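Local coordinates for citrate lyase subunit beta-like protein (Mycobacterium tuberculosis H37Rv, PDB 6CJ3) that probably acts as a magnesium-dependent lyase of the HpcH/HpaI aldolase family, working as a homotrimer, and may play a role in fatty acid biosynthesis, at residues L191-V196 with V215-S220. Numbering follows the deposited sequence.
With PYR (pyruvic acid), chain G.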
loop_
_atom_site.group_PDB
_atom_site.type_symbol
_atom_site.label_atom_id
_atom_site.label_comp_id
_atom_site.label_asym_id
_atom_site.label_seq_id
_atom_site.Cartn_x
_atom_site.Cartn_y
_atom_site.Cartn_z
ATOM N N LEU A 191 -5.946 -21.510 -5.072
ATOM C CA LEU A 191 -7.125 -22.260 -5.500
ATOM C C LEU A 191 -6.802 -23.316 -6.552
ATOM O O LEU A 191 -7.508 -24.325 -6.631
ATOM C CB LEU A 191 -8.197 -21.315 -6.036
ATOM C CG LEU A 191 -8.918 -20.475 -4.977
ATOM C CD1 LEU A 191 -9.971 -19.643 -5.664
ATOM C CD2 LEU A 191 -9.543 -21.346 -3.901
ATOM N N ASP A 192 -5.776 -23.109 -7.374
ATOM C CA ASP A 192 -5.413 -24.083 -8.408
ATOM C C ASP A 192 -4.624 -25.208 -7.749
ATOM O O ASP A 192 -3.402 -25.138 -7.603
ATOM C CB ASP A 192 -4.620 -23.415 -9.523
ATOM C CG ASP A 192 -4.448 -24.309 -10.742
ATOM O OD1 ASP A 192 -4.653 -25.531 -10.641
ATOM O OD2 ASP A 192 -4.090 -23.783 -11.805
ATOM N N ILE A 193 -5.341 -26.258 -7.343
ATOM C CA ILE A 193 -4.748 -27.334 -6.546
ATOM C C ILE A 193 -3.609 -28.011 -7.294
ATOM O O ILE A 193 -2.558 -28.312 -6.714
ATOM C CB ILE A 193 -5.829 -28.355 -6.149
ATOM C CG1 ILE A 193 -6.840 -27.704 -5.211
ATOM C CG2 ILE A 193 -5.201 -29.609 -5.527
ATOM C CD1 ILE A 193 -8.098 -28.511 -5.049
ATOM N N LEU A 194 -3.803 -28.291 -8.583
ATOM C CA LEU A 194 -2.776 -29.005 -9.326
ATOM C C LEU A 194 -1.591 -28.120 -9.702
ATOM O O LEU A 194 -0.563 -28.647 -10.144
ATOM C CB LEU A 194 -3.381 -29.650 -10.582
ATOM C CG LEU A 194 -4.469 -30.704 -10.338
ATOM C CD1 LEU A 194 -4.995 -31.265 -11.660
ATOM C CD2 LEU A 194 -3.970 -31.834 -9.450
ATOM N N ASP A 195 -1.686 -26.805 -9.507
ATOM C CA ASP A 195 -0.588 -25.876 -9.799
ATOM C C ASP A 195 0.417 -25.874 -8.640
ATOM O O ASP A 195 0.558 -24.909 -7.881
ATOM C CB ASP A 195 -1.142 -24.480 -10.060
ATOM C CG ASP A 195 -0.055 -23.456 -10.312
ATOM O OD1 ASP A 195 1.010 -23.826 -10.871
ATOM O OD2 ASP A 195 -0.274 -22.282 -9.941
ATOM N N VAL A 196 1.135 -26.993 -8.520
ATOM C CA VAL A 196 2.125 -27.147 -7.457
ATOM C C VAL A 196 3.262 -26.149 -7.633
ATOM O O VAL A 196 3.759 -25.576 -6.653
ATOM C CB VAL A 196 2.652 -28.594 -7.423
ATOM C CG1 VAL A 196 3.695 -28.746 -6.334
ATOM C CG2 VAL A 196 1.511 -29.575 -7.229
ATOM N N VAL A 215 -2.386 -20.960 4.096
ATOM C CA VAL A 215 -3.612 -21.733 4.212
ATOM C C VAL A 215 -3.855 -22.487 2.910
ATOM O O VAL A 215 -3.678 -21.940 1.811
ATOM C CB VAL A 215 -4.795 -20.816 4.565
ATOM C CG1 VAL A 215 -6.060 -21.643 4.776
ATOM C CG2 VAL A 215 -4.471 -20.003 5.826
ATOM N N CYS A 216 -4.264 -23.752 3.038
ATOM C CA CYS A 216 -4.485 -24.646 1.911
ATOM C C CYS A 216 -5.943 -25.085 1.854
ATOM O O CYS A 216 -6.663 -25.074 2.858
ATOM C CB CYS A 216 -3.577 -25.882 2.000
ATOM S SG CYS A 216 -1.808 -25.497 2.171
ATOM N N ILE A 217 -6.377 -25.496 0.660
ATOM C CA ILE A 217 -7.715 -26.046 0.485
ATOM C C ILE A 217 -7.691 -27.512 0.055
ATOM O O ILE A 217 -8.747 -28.105 -0.171
ATOM C CB ILE A 217 -8.553 -25.185 -0.486
ATOM C CG1 ILE A 217 -7.711 -24.710 -1.666
ATOM C CG2 ILE A 217 -9.071 -23.933 0.207
ATOM C CD1 ILE A 217 -7.676 -25.652 -2.742
ATOM N N HIS A 218 -6.509 -28.130 -0.019
ATOM C CA HIS A 218 -6.427 -29.548 -0.368
ATOM C C HIS A 218 -5.222 -30.147 0.343
ATOM O O HIS A 218 -4.164 -29.497 0.395
ATOM C CB HIS A 218 -6.312 -29.759 -1.884
ATOM C CG HIS A 218 -6.501 -31.180 -2.316
ATOM N ND1 HIS A 218 -5.473 -32.098 -2.327
ATOM C CD2 HIS A 218 -7.597 -31.837 -2.766
ATOM C CE1 HIS A 218 -5.927 -33.260 -2.766
ATOM N NE2 HIS A 218 -7.213 -33.128 -3.042
ATOM N N PRO A 219 -5.344 -31.351 0.911
ATOM C CA PRO A 219 -4.227 -31.890 1.707
ATOM C C PRO A 219 -2.947 -32.107 0.915
ATOM O O PRO A 219 -1.862 -32.053 1.508
ATOM C CB PRO A 219 -4.792 -33.209 2.258
ATOM C CG PRO A 219 -5.933 -33.550 1.369
ATOM C CD PRO A 219 -6.503 -32.263 0.897
ATOM N N SER A 220 -3.033 -32.353 -0.402
ATOM C CA SER A 220 -1.828 -32.437 -1.230
ATOM C C SER A 220 -0.979 -31.167 -1.163
ATOM O O SER A 220 0.229 -31.223 -1.431
ATOM C CB SER A 220 -2.207 -32.715 -2.690
ATOM O OG SER A 220 -2.899 -31.601 -3.236
HETATM C C PYR G . -5.453 -19.691 -9.603
HETATM O O PYR G . -6.541 -19.495 -8.902
HETATM O OXT PYR G . -5.481 -19.534 -10.904
HETATM C CA PYR G . -4.261 -20.062 -8.980
HETATM O O3 PYR G . -4.280 -20.522 -7.747
HETATM C CB PYR G . -2.967 -19.945 -9.741
HETATM O O HOH W 1 -1.461 -30.312 -5.254
#
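S220 OG shares a 2.8 Å hydrogen bond with H218 ND1 and another with a water; I193 CG2 lies against OG. The same water donates to I193 O over 2.7 Å, so it bridges the two segments. ND1 has a second partner: S220 N donates to it from 25° out of the ring plane, a capping bond just before helix 221-228. These two bonds limit rotation of the imidazole.

I193 carries the apolar part. Its CG2 lies over one face of the H218 ring, 4.2 Å from the centroid, in a CH-pi contact. CG2 is anti to the backbone N and CG1 is beside it (chi1 -66°), which directs CG2 to H218 and S220 and CG1 to I217. I193 CG1 meets I217 CD1 at 3.3 Å, a tight fit for two carbons. I193 CD1 also touches I217 CD1 and H218 CB. M259 of a second subunit packs on both isoleucines. L191 adds a looser contact, with its CD2 near I217 CG1.

On the pyruvate side, D192 N donates to PYR O3 with an N-H...O angle of 161°. D195 OD2 lies by the pyruvate methyl carbon CB and is hydrogen-bonded to H190 NE2. D195 OD1 caps G198 N at the start of helix 196-209. A type I turn from D192 to D195 leads into that helix.

The contact joins the loops that follow strands 184-187 and 213-216, the last two of the eight parallel strands. Both are beta-alpha loops at the C-terminal end of the barrel, where TIM barrels carry their active site.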